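Local coordinates for protein hydroxyindole o-methyltransferase (Homo sapiens, PDB 4A6D) that catalyses the S-adenosylmethionine-dependent O-methylation of N-acetylserotonin to melatonin and works as a homodimer, at residues N129-T134 and L304-G309; Y114-H119 and E133-P138; V253-A258 and G309-P314; L106-R111 and L154-A159. All blocks are in the same frame, centred on the assembly; numbering follows the deposited sequence.

Interaction 1: N129-T134 and L304-G309; sequences NQYLET and LVQTEG
Two hydrogen bonds tie the start of helix 131-135 to carbonyls at and just beyond the end of helix 294-305. The backbone N of Gln130, the N-cap residue, donates to Val305 O over 3.2 Å and lies in the plane of that carbonyl. One residue earlier, Asn129 ND2 reaches Thr307 O at 3.1 Å; the donor stands above the carbonyl plane, while the oxygen stays close to the amide plane. CG of Asn129 takes the crowded position between backbone N and carbonyl carbon (chi1 77°), which sets the amide beside the Gln306 and Thr307 carbonyls.

A CA-H...O contact and a ring-edge contact add to these bonds. Asn129 CA rests 3.3 Å from Val305 O, and Gln306 O meets the edge of the Tyr131 ring at CE2, 3.1 Å away. An alanine at Asn129 would lose the bond to Thr307 O and would probably hold the turn after helix 294-305 less firmly.

That turn is an ST turn, Thr307 OG1 accepting from Gly309 N and itself bonded to Met303 O. Elsewhere, Tyr131 OH lies 3.1 Å from Gln306 OE1, while Gln306 NE2 bonds Asn302, so these helix ends border the substrate site of both.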
# COMPACT_ATOMS: atom_id res chain seq x y z
N ASN A 129 13.34 -14.61 -1.49
CA ASN A 129 11.99 -14.57 -0.95
C ASN A 129 11.92 -14.69 0.59
O ASN A 129 12.89 -15.14 1.22
CB ASN A 129 11.07 -15.56 -1.64
CG ASN A 129 11.22 -17.01 -1.25
OD1 ASN A 129 10.94 -17.41 -0.12
ND2 ASN A 129 11.49 -17.86 -2.23
N GLN A 130 10.79 -14.28 1.19
CA GLN A 130 10.63 -14.20 2.64
C GLN A 130 9.49 -15.03 3.26
O GLN A 130 8.94 -14.61 4.28
CB GLN A 130 10.52 -12.73 3.09
CG GLN A 130 11.45 -11.74 2.39
CD GLN A 130 12.88 -11.90 2.81
OE1 GLN A 130 13.67 -12.63 2.20
NE2 GLN A 130 13.27 -11.20 3.84
N TYR A 131 9.14 -16.20 2.70
CA TYR A 131 8.08 -17.02 3.30
C TYR A 131 8.42 -17.48 4.72
O TYR A 131 7.53 -17.51 5.58
CB TYR A 131 7.73 -18.22 2.41
CG TYR A 131 6.72 -17.90 1.33
CD1 TYR A 131 5.36 -17.85 1.61
CD2 TYR A 131 7.13 -17.68 0.02
CE1 TYR A 131 4.43 -17.52 0.62
CE2 TYR A 131 6.21 -17.40 -0.99
CZ TYR A 131 4.86 -17.30 -0.68
OH TYR A 131 3.96 -17.03 -1.69
N LEU A 132 9.70 -17.83 4.97
CA LEU A 132 10.13 -18.25 6.30
C LEU A 132 10.10 -17.07 7.29
O LEU A 132 9.69 -17.26 8.45
CB LEU A 132 11.53 -18.90 6.26
CG LEU A 132 11.94 -19.63 7.57
CD1 LEU A 132 11.69 -21.12 7.48
CD2 LEU A 132 13.39 -19.34 7.93
N GLU A 133 10.49 -15.86 6.84
CA GLU A 133 10.53 -14.66 7.71
C GLU A 133 9.15 -14.08 7.98
O GLU A 133 8.98 -13.38 8.96
CB GLU A 133 11.48 -13.59 7.14
CG GLU A 133 12.92 -14.04 6.95
CD GLU A 133 13.32 -14.64 5.61
OE1 GLU A 133 12.58 -15.51 5.09
OE2 GLU A 133 14.42 -14.30 5.13
N THR A 134 8.18 -14.35 7.09
CA THR A 134 6.81 -13.82 7.17
C THR A 134 5.83 -14.81 7.78
O THR A 134 5.02 -14.41 8.61
CB THR A 134 6.28 -13.38 5.77
OG1 THR A 134 7.31 -12.75 5.02
CG2 THR A 134 5.09 -12.46 5.86
N LEU A 304 10.62 -11.43 -6.63
CA LEU A 304 11.80 -11.45 -5.77
C LEU A 304 11.36 -11.69 -4.32
O LEU A 304 11.92 -12.56 -3.65
CB LEU A 304 12.62 -10.13 -5.89
CG LEU A 304 13.77 -9.97 -4.87
CD1 LEU A 304 14.89 -11.00 -5.11
CD2 LEU A 304 14.33 -8.58 -4.90
N VAL A 305 10.33 -10.96 -3.88
CA VAL A 305 9.75 -11.04 -2.53
C VAL A 305 9.07 -12.40 -2.27
O VAL A 305 9.17 -12.91 -1.16
CB VAL A 305 8.78 -9.83 -2.32
CG1 VAL A 305 7.91 -10.00 -1.08
CG2 VAL A 305 9.54 -8.52 -2.25
N GLN A 306 8.41 -12.98 -3.28
CA GLN A 306 7.65 -14.21 -3.11
C GLN A 306 8.20 -15.51 -3.74
O GLN A 306 8.42 -16.47 -3.01
CB GLN A 306 6.18 -13.98 -3.49
CG GLN A 306 5.38 -13.32 -2.37
CD GLN A 306 3.92 -13.23 -2.70
OE1 GLN A 306 3.14 -14.17 -2.53
NE2 GLN A 306 3.51 -12.08 -3.16
N THR A 307 8.39 -15.57 -5.06
CA THR A 307 8.88 -16.75 -5.75
C THR A 307 10.43 -16.82 -5.78
O THR A 307 11.10 -16.28 -4.91
CB THR A 307 8.29 -16.80 -7.15
OG1 THR A 307 8.92 -15.78 -7.93
CG2 THR A 307 6.76 -16.69 -7.17
N GLU A 308 10.98 -17.49 -6.82
CA GLU A 308 12.41 -17.66 -7.09
C GLU A 308 12.77 -16.99 -8.42
O GLU A 308 13.93 -17.00 -8.83
CB GLU A 308 12.76 -19.14 -7.17
CG GLU A 308 12.93 -19.83 -5.83
CD GLU A 308 13.03 -21.35 -5.90
OE1 GLU A 308 13.11 -21.91 -7.02
OE2 GLU A 308 13.03 -21.98 -4.81
N GLY A 309 11.77 -16.37 -9.04
CA GLY A 309 11.93 -15.75 -10.35
C GLY A 309 11.95 -14.24 -10.44
O GLY A 309 12.37 -13.54 -9.53

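Interaction 2: Y114-H119 and E133-P138; sequences YRCWGH and ETFGVP
Thr134 stands between Arg115 and His119 of the other segment, its two branches turned to different neighbours. The methyl CG2, anti to the backbone N, approaches Arg115 NE to 3.6 Å, the two side chains sliding past each other in opposite directions. The hydroxyl, which bonds to Gln130 O in its own helix, meets the His119 ring at CD2 (3.1 Å), and the two side chains cross obliquely. His119 also turns one face to the backbone carbon of Glu133, which lies over it toward the rim.

Arg115 bends at chi2 and chi3, so its guanidinium presents an edge to the Thr134 carbonyl, NH2 lying 3.6 Å from Thr134 O. The Phe135 ring, tilted 70° from the guanidinium plane, touches Arg115 CD with CE1. At CE2 it meets Cys116 SG at 3.6 Å, the sulfur set obliquely to the ring. Outside this pairing, Phe135 makes a cation-pi contact with Arg148, and Tyr114 stacks on Tyr114 of the second subunit.

No hydrogen bond joins the two segments. The arrangement is helix-end packing with a Cys sulfur-aromatic contact, on the part of helix 103-117 that lies between the dimer interface and the substrate residue Gln306.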
# COMPACT_ATOMS: atom_id res chain seq x y z
N TYR A 114 0.72 -8.66 0.74
CA TYR A 114 0.81 -7.48 1.61
C TYR A 114 1.73 -7.77 2.78
O TYR A 114 2.62 -6.97 3.06
CB TYR A 114 -0.59 -7.03 2.07
CG TYR A 114 -0.58 -5.76 2.88
CD1 TYR A 114 -0.37 -5.80 4.27
CD2 TYR A 114 -0.81 -4.53 2.29
CE1 TYR A 114 -0.36 -4.64 5.03
CE2 TYR A 114 -0.82 -3.35 3.05
CZ TYR A 114 -0.57 -3.41 4.41
OH TYR A 114 -0.60 -2.26 5.17
N ARG A 115 1.54 -8.92 3.44
CA ARG A 115 2.35 -9.38 4.57
C ARG A 115 3.82 -9.49 4.11
O ARG A 115 4.66 -8.77 4.65
CB ARG A 115 1.84 -10.74 5.09
CG ARG A 115 0.83 -10.60 6.22
CD ARG A 115 0.93 -11.71 7.28
NE ARG A 115 2.24 -11.78 7.96
CZ ARG A 115 2.65 -10.97 8.94
NH1 ARG A 115 1.87 -9.98 9.36
NH2 ARG A 115 3.85 -11.14 9.49
N CYS A 116 4.09 -10.29 3.05
CA CYS A 116 5.42 -10.48 2.44
C CYS A 116 6.13 -9.15 2.15
O CYS A 116 7.29 -8.96 2.54
CB CYS A 116 5.30 -11.34 1.18
SG CYS A 116 5.27 -13.12 1.49
N TRP A 117 5.40 -8.20 1.55
CA TRP A 117 5.92 -6.88 1.18
C TRP A 117 6.42 -6.00 2.34
O TRP A 117 7.21 -5.08 2.10
CB TRP A 117 4.98 -6.16 0.21
CG TRP A 117 5.21 -6.55 -1.22
CD1 TRP A 117 4.88 -7.74 -1.83
CD2 TRP A 117 5.87 -5.77 -2.22
NE1 TRP A 117 5.20 -7.69 -3.16
CE2 TRP A 117 5.85 -6.51 -3.43
CE3 TRP A 117 6.47 -4.49 -2.22
CZ2 TRP A 117 6.39 -6.02 -4.62
CZ3 TRP A 117 7.01 -4.01 -3.41
CH2 TRP A 117 6.97 -4.77 -4.59
N GLY A 118 6.03 -6.32 3.57
CA GLY A 118 6.56 -5.63 4.75
C GLY A 118 8.04 -5.94 4.92
O GLY A 118 8.80 -5.14 5.46
N HIS A 119 8.46 -7.11 4.41
CA HIS A 119 9.84 -7.58 4.44
C HIS A 119 10.58 -7.25 3.12
O HIS A 119 11.58 -7.91 2.82
CB HIS A 119 9.90 -9.09 4.75
CG HIS A 119 9.18 -9.46 6.00
ND1 HIS A 119 9.75 -9.29 7.24
CD2 HIS A 119 7.93 -9.97 6.16
CE1 HIS A 119 8.85 -9.69 8.12
NE2 HIS A 119 7.74 -10.11 7.52
N GLU A 133 10.49 -15.86 6.84
CA GLU A 133 10.53 -14.66 7.71
C GLU A 133 9.15 -14.08 7.98
O GLU A 133 8.98 -13.38 8.96
CB GLU A 133 11.48 -13.59 7.14
CG GLU A 133 12.92 -14.04 6.95
CD GLU A 133 13.32 -14.64 5.61
OE1 GLU A 133 12.58 -15.51 5.09
OE2 GLU A 133 14.42 -14.30 5.13
N THR A 134 8.18 -14.35 7.09
CA THR A 134 6.81 -13.82 7.17
C THR A 134 5.83 -14.81 7.78
O THR A 134 5.02 -14.41 8.61
CB THR A 134 6.28 -13.38 5.77
OG1 THR A 134 7.31 -12.75 5.02
CG2 THR A 134 5.09 -12.46 5.86
N PHE A 135 5.83 -16.07 7.29
CA PHE A 135 4.86 -17.07 7.72
C PHE A 135 5.39 -18.19 8.60
O PHE A 135 4.60 -18.99 9.10
CB PHE A 135 4.12 -17.64 6.49
CG PHE A 135 3.40 -16.60 5.65
CD1 PHE A 135 2.20 -16.05 6.08
CD2 PHE A 135 3.92 -16.20 4.42
CE1 PHE A 135 1.54 -15.10 5.29
CE2 PHE A 135 3.25 -15.26 3.64
CZ PHE A 135 2.06 -14.71 4.08
N GLY A 136 6.72 -18.26 8.76
CA GLY A 136 7.39 -19.32 9.52
C GLY A 136 7.50 -20.62 8.74
O GLY A 136 8.15 -21.57 9.18
N VAL A 137 6.87 -20.65 7.55
CA VAL A 137 6.78 -21.79 6.64
C VAL A 137 8.03 -21.93 5.72
O VAL A 137 8.31 -21.01 4.94
CB VAL A 137 5.43 -21.75 5.86
CG1 VAL A 137 5.39 -22.80 4.74
CG2 VAL A 137 4.24 -21.93 6.80
N PRO A 138 8.74 -23.10 5.78
CA PRO A 138 9.90 -23.32 4.89
C PRO A 138 9.51 -23.30 3.40
O PRO A 138 8.53 -23.93 3.00
CB PRO A 138 10.44 -24.69 5.34
CG PRO A 138 9.86 -24.93 6.70
CD PRO A 138 8.51 -24.28 6.65

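Interaction 3: V253-A258 and G309-P314; sequences VLHDWA and GQERTP. With SAM (S-adenosylmethionine), chain D.
The methyl group of S-adenosylmethionine has two side chains of 253-258 beside it. Asp256, a substrate-binding residue, brings OD2 to 3.5 Å from SAM CE, and His255 turns its ring edge the same way, with NE2 4.4 Å from SAM CE. His255 is the inferred proton donor/acceptor, and the opposite nitrogen of its ring is held by Glu311: ND1 donates to OE2 over 2.7 Å, and OE2 receives it on its syn lone pair. The oxygen lies near the ring plane, although ring and carboxylate planes are 64° apart. With ND1 as donor, the carboxylate would probably make NE2 more basic and fix the turn of the imidazole.

This His-carboxylate hydrogen bond lies in the Rossmann-like methyltransferase domain, where the loop after strand 247-251 meets the segment leading into helix 314-324.

Around it the backbones come very close. Gly309 CA lies 3.2 Å from His255 O, and a beta carbon there would clash with that oxygen; Gln310 N adds a weak bond to it. Farther out Arg312, extended from CG to NE, staples the 3-10 turn that carries His255. NH2 bonds Trp257 O at 2.9 Å, nearly in the guanidinium plane and on a lone pair, while NH1 reaches Leu254 O at 3.0 Å from above the carbonyl plane. Replacing Arg312 by alanine would remove both bonds and would probably loosen the turn that positions His255. Gln310 CG covers one guanidinium face, and Asp259 supplies a salt bridge to NH2.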
# COMPACT_ATOMS: atom_id res chain seq x y z
N VAL A 253 4.19 -19.47 -15.42
CA VAL A 253 4.96 -20.56 -14.85
C VAL A 253 6.40 -20.09 -14.82
O VAL A 253 6.99 -20.07 -13.76
CB VAL A 253 4.76 -21.89 -15.65
CG1 VAL A 253 5.79 -22.94 -15.23
CG2 VAL A 253 3.34 -22.42 -15.49
N LEU A 254 6.96 -19.66 -15.96
CA LEU A 254 8.37 -19.24 -16.08
C LEU A 254 8.79 -18.13 -15.10
O LEU A 254 9.89 -18.15 -14.54
CB LEU A 254 8.70 -18.88 -17.56
CG LEU A 254 8.68 -20.04 -18.58
CD1 LEU A 254 9.13 -19.56 -19.96
CD2 LEU A 254 9.57 -21.22 -18.12
N HIS A 255 7.90 -17.18 -14.84
CA HIS A 255 8.22 -16.09 -13.92
C HIS A 255 8.46 -16.53 -12.45
O HIS A 255 9.06 -15.77 -11.69
CB HIS A 255 7.22 -14.92 -14.05
CG HIS A 255 5.90 -15.15 -13.38
ND1 HIS A 255 5.07 -14.10 -13.03
CD2 HIS A 255 5.31 -16.31 -12.99
CE1 HIS A 255 4.03 -14.64 -12.43
NE2 HIS A 255 4.11 -15.97 -12.41
N ASP A 256 8.03 -17.77 -12.07
CA ASP A 256 8.20 -18.28 -10.69
C ASP A 256 9.60 -18.77 -10.41
O ASP A 256 9.95 -19.00 -9.25
CB ASP A 256 7.24 -19.45 -10.41
CG ASP A 256 5.74 -19.19 -10.51
OD1 ASP A 256 5.31 -18.08 -10.10
OD2 ASP A 256 4.99 -20.14 -10.87
N TRP A 257 10.37 -19.02 -11.48
CA TRP A 257 11.67 -19.66 -11.37
C TRP A 257 12.81 -18.90 -11.99
O TRP A 257 12.62 -18.11 -12.91
CB TRP A 257 11.60 -21.05 -12.04
CG TRP A 257 10.37 -21.87 -11.75
CD1 TRP A 257 9.36 -22.17 -12.61
CD2 TRP A 257 10.05 -22.53 -10.51
NE1 TRP A 257 8.44 -23.00 -12.00
CE2 TRP A 257 8.83 -23.21 -10.70
CE3 TRP A 257 10.71 -22.65 -9.27
CZ2 TRP A 257 8.24 -23.99 -9.69
CZ3 TRP A 257 10.14 -23.45 -8.27
CH2 TRP A 257 8.92 -24.10 -8.48
N ALA A 258 14.02 -19.23 -11.55
CA ALA A 258 15.28 -18.71 -12.06
C ALA A 258 15.60 -19.37 -13.43
O ALA A 258 14.99 -20.38 -13.81
CB ALA A 258 16.39 -18.98 -11.05
N GLY A 309 11.77 -16.37 -9.04
CA GLY A 309 11.93 -15.75 -10.35
C GLY A 309 11.95 -14.24 -10.44
O GLY A 309 12.37 -13.54 -9.53
N GLN A 310 11.49 -13.75 -11.59
CA GLN A 310 11.51 -12.35 -12.00
C GLN A 310 10.65 -12.26 -13.23
O GLN A 310 10.31 -13.29 -13.84
CB GLN A 310 12.97 -11.97 -12.42
CG GLN A 310 13.58 -12.93 -13.46
CD GLN A 310 15.01 -12.71 -13.92
OE1 GLN A 310 15.82 -13.66 -13.97
NE2 GLN A 310 15.30 -11.52 -14.43
N GLU A 311 10.31 -11.03 -13.63
CA GLU A 311 9.65 -10.81 -14.91
C GLU A 311 10.79 -10.65 -15.93
O GLU A 311 11.93 -10.39 -15.54
CB GLU A 311 8.67 -9.62 -14.87
CG GLU A 311 7.48 -9.84 -13.93
CD GLU A 311 6.60 -11.06 -14.12
OE1 GLU A 311 6.44 -11.53 -15.28
OE2 GLU A 311 6.08 -11.57 -13.11
N ARG A 312 10.53 -10.93 -17.21
CA ARG A 312 11.62 -10.86 -18.20
C ARG A 312 11.24 -10.08 -19.43
O ARG A 312 10.05 -9.91 -19.69
CB ARG A 312 12.13 -12.29 -18.57
CG ARG A 312 12.68 -13.11 -17.38
CD ARG A 312 12.81 -14.58 -17.74
NE ARG A 312 13.65 -15.35 -16.81
CZ ARG A 312 13.19 -16.11 -15.82
NH1 ARG A 312 11.89 -16.17 -15.56
NH2 ARG A 312 14.02 -16.81 -15.08
N THR A 313 12.25 -9.63 -20.19
CA THR A 313 12.12 -8.94 -21.47
C THR A 313 11.93 -9.95 -22.60
O THR A 313 12.37 -11.11 -22.47
CB THR A 313 13.37 -8.07 -21.79
OG1 THR A 313 14.50 -8.90 -22.05
CG2 THR A 313 13.68 -7.00 -20.68
N PRO A 314 11.35 -9.51 -23.76
CA PRO A 314 11.21 -10.43 -24.90
C PRO A 314 12.51 -11.15 -25.31
O PRO A 314 12.51 -12.37 -25.58
CB PRO A 314 10.72 -9.50 -26.01
CG PRO A 314 9.95 -8.48 -25.29
CD PRO A 314 10.78 -8.19 -24.08
N SAM D . -1.28 -21.18 -15.32
CA SAM D . -2.13 -20.67 -14.21
C SAM D . -2.59 -19.20 -14.29
O SAM D . -1.89 -18.42 -14.89
OXT SAM D . -3.66 -18.77 -13.76
CB SAM D . -1.41 -21.00 -12.93
CG SAM D . -0.14 -20.17 -12.71
SD SAM D . 0.53 -20.61 -11.06
CE SAM D . 1.62 -19.27 -10.80
C5' SAM D . 1.84 -21.82 -11.44
C4' SAM D . 1.12 -23.17 -11.55
O4' SAM D . 2.16 -24.12 -11.74
C3' SAM D . 0.36 -23.57 -10.23
O3' SAM D . -0.99 -23.97 -10.52
C2' SAM D . 1.27 -24.69 -9.64
O2' SAM D . 0.65 -25.70 -8.85
C1' SAM D . 1.86 -25.29 -10.93
N9 SAM D . 3.11 -26.04 -10.69
C8 SAM D . 4.19 -25.63 -9.91
N7 SAM D . 5.12 -26.53 -9.93
C5 SAM D . 4.68 -27.63 -10.66
C6 SAM D . 5.20 -28.89 -11.01
N6 SAM D . 6.47 -29.20 -10.63
N1 SAM D . 4.47 -29.73 -11.82
C2 SAM D . 3.22 -29.42 -12.20
N3 SAM D . 2.69 -28.24 -11.87
C4 SAM D . 3.38 -27.31 -11.18

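Interaction 4: L106-R111 and L154-A159; sequences LKYMGR and LQFMQA. With SO4 (sulfate ion), chain F.
Tyr108 and Phe156 both place CG anti to the backbone N (chi1 178° for Tyr108), so the two side chains leave their helices side by side, pointing the same way. Gln155 also starts anti but bends at chi2, which turns its amide back toward the Lys107-Arg111 side of the opposing helix.

The rings form an offset edge-to-face pair, the edge of Phe156 toward the face of Tyr108, with planes 73° apart and centroids separated by 5.5 Å. Phe156 CD1 does the touching, 3.6 Å from Tyr108 CZ and 3.4 Å from Tyr108 OH. Nearer the backbone of the same tyrosine, CB packs against Ala159 CB at 3.8 Å, and the CG methylene of Gln155 comes up to the ring edge. Beyond the pair, Phe156 meets the ring of Tyr147, a cofactor-binding residue, and Tyr108 touches Gln306.

On the more polar flank Gln155 OE1 lies 2.8 Å from Arg111 NH1 and also lies against Lys107 CB. The guanidinium, with Lys107 CB over one face, has two charged partners: Glu30 takes NH2 in a salt bridge, while a sulfate, probably from the crystallisation liquor, sits at its edge with only weak bonds to NH1. Lys107 NZ gives that ion its better bond, 3.2 Å to SO4 O1.

The segment axes approach to 9.4 Å and run at 129° to each other, a steeply crossed helix pair that brings helix 103-117 against helix 150-161, whose Phe156 lies close to the cofactor, while Tyr108 lies against the substrate residue Gln306.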
# COMPACT_ATOMS: atom_id res chain seq x y z
N LEU A 106 -7.77 -9.99 -4.99
CA LEU A 106 -7.67 -8.85 -4.08
C LEU A 106 -7.53 -9.32 -2.63
O LEU A 106 -6.58 -8.93 -1.96
CB LEU A 106 -8.83 -7.89 -4.28
CG LEU A 106 -8.87 -7.19 -5.63
CD1 LEU A 106 -10.03 -6.25 -5.70
CD2 LEU A 106 -7.59 -6.43 -5.91
N LYS A 107 -8.39 -10.26 -2.21
CA LYS A 107 -8.33 -10.90 -0.89
C LYS A 107 -6.98 -11.62 -0.73
O LYS A 107 -6.38 -11.52 0.33
CB LYS A 107 -9.48 -11.90 -0.74
CG LYS A 107 -10.85 -11.28 -0.57
CD LYS A 107 -11.91 -12.36 -0.75
CE LYS A 107 -13.28 -11.90 -0.38
NZ LYS A 107 -14.24 -13.03 -0.38
N TYR A 108 -6.47 -12.29 -1.79
CA TYR A 108 -5.17 -12.98 -1.72
C TYR A 108 -4.01 -11.99 -1.56
O TYR A 108 -3.12 -12.25 -0.75
CB TYR A 108 -4.95 -13.92 -2.92
CG TYR A 108 -3.61 -14.61 -2.91
CD1 TYR A 108 -3.42 -15.81 -2.23
CD2 TYR A 108 -2.51 -14.06 -3.58
CE1 TYR A 108 -2.18 -16.46 -2.23
CE2 TYR A 108 -1.27 -14.70 -3.59
CZ TYR A 108 -1.11 -15.90 -2.91
OH TYR A 108 0.12 -16.51 -2.89
N MET A 109 -4.00 -10.89 -2.36
CA MET A 109 -2.98 -9.82 -2.29
C MET A 109 -2.97 -9.23 -0.85
O MET A 109 -1.91 -9.01 -0.26
CB MET A 109 -3.30 -8.68 -3.29
CG MET A 109 -3.04 -9.02 -4.74
SD MET A 109 -3.04 -7.50 -5.73
CE MET A 109 -3.43 -8.11 -7.21
N GLY A 110 -4.17 -9.05 -0.30
CA GLY A 110 -4.37 -8.53 1.04
C GLY A 110 -3.85 -9.42 2.15
O GLY A 110 -3.21 -8.93 3.07
N ARG A 111 -4.12 -10.72 2.05
CA ARG A 111 -3.75 -11.74 3.04
C ARG A 111 -2.31 -12.25 2.94
O ARG A 111 -1.73 -12.58 3.96
CB ARG A 111 -4.76 -12.92 3.03
CG ARG A 111 -6.17 -12.53 3.52
CD ARG A 111 -7.29 -13.45 3.03
NE ARG A 111 -8.60 -12.83 3.22
CZ ARG A 111 -9.75 -13.30 2.73
NH1 ARG A 111 -9.75 -14.41 2.00
NH2 ARG A 111 -10.89 -12.66 2.95
N LEU A 154 -7.07 -23.54 -2.25
CA LEU A 154 -8.33 -23.16 -2.89
C LEU A 154 -8.33 -21.65 -3.17
O LEU A 154 -8.63 -21.26 -4.31
CB LEU A 154 -9.57 -23.56 -2.06
CG LEU A 154 -10.96 -23.18 -2.63
CD1 LEU A 154 -11.17 -23.73 -4.05
CD2 LEU A 154 -12.07 -23.65 -1.72
N GLN A 155 -7.93 -20.82 -2.18
CA GLN A 155 -7.85 -19.37 -2.34
C GLN A 155 -6.86 -18.96 -3.44
O GLN A 155 -7.23 -18.15 -4.30
CB GLN A 155 -7.61 -18.64 -0.98
CG GLN A 155 -7.18 -17.16 -1.07
CD GLN A 155 -8.30 -16.15 -1.29
OE1 GLN A 155 -8.60 -15.33 -0.42
NE2 GLN A 155 -8.87 -16.12 -2.50
N PHE A 156 -5.64 -19.54 -3.45
CA PHE A 156 -4.63 -19.26 -4.48
C PHE A 156 -5.22 -19.55 -5.88
O PHE A 156 -5.16 -18.70 -6.77
CB PHE A 156 -3.35 -20.08 -4.25
CG PHE A 156 -2.23 -19.80 -5.23
CD1 PHE A 156 -1.38 -18.72 -5.05
CD2 PHE A 156 -2.06 -20.59 -6.37
CE1 PHE A 156 -0.36 -18.44 -5.97
CE2 PHE A 156 -1.04 -20.32 -7.30
CZ PHE A 156 -0.19 -19.25 -7.09
N MET A 157 -5.83 -20.74 -6.03
CA MET A 157 -6.45 -21.24 -7.26
C MET A 157 -7.60 -20.38 -7.74
O MET A 157 -7.73 -20.15 -8.95
CB MET A 157 -6.91 -22.68 -7.05
CG MET A 157 -5.78 -23.68 -7.11
SD MET A 157 -6.34 -25.35 -6.78
CE MET A 157 -7.43 -25.63 -8.21
N GLN A 158 -8.45 -19.90 -6.79
CA GLN A 158 -9.59 -19.04 -7.10
C GLN A 158 -9.06 -17.68 -7.54
O GLN A 158 -9.63 -17.07 -8.44
CB GLN A 158 -10.48 -18.86 -5.87
CG GLN A 158 -11.32 -20.05 -5.41
CD GLN A 158 -11.90 -19.78 -4.03
OE1 GLN A 158 -11.21 -19.38 -3.09
NE2 GLN A 158 -13.21 -19.95 -3.89
N ALA A 159 -7.97 -17.22 -6.89
CA ALA A 159 -7.36 -15.91 -7.14
C ALA A 159 -6.79 -15.83 -8.53
O ALA A 159 -7.12 -14.91 -9.28
CB ALA A 159 -6.28 -15.62 -6.09
S SO4 F . -12.78 -16.37 0.81
O1 SO4 F . -13.02 -15.19 1.66
O2 SO4 F . -11.67 -17.14 1.37
O3 SO4 F . -13.98 -17.19 0.78
O4 SO4 F . -12.44 -15.95 -0.57

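Along the chain, interaction 4 opens first on helix 103-117, which interaction 2 also uses; the two centres are 15 Å apart, and Tyr114 N probably bonds Met109 O between them. Interactions 1 and 2 share helix 131-135, and their centres are only 7 Å apart. Interactions 1 and 3, centres 14 Å apart, share Gly309, and Glu308 N probably bonds Asp256 O; the second segment of interaction 3 comes last. Interactions 2 and 3 do not touch, nor do 3 and 4. Together the contacts run from helices near the second subunit, past the substrate residues, to the loop carrying the probable proton donor/acceptor, so dimer-side helices and active site form one continuous packing.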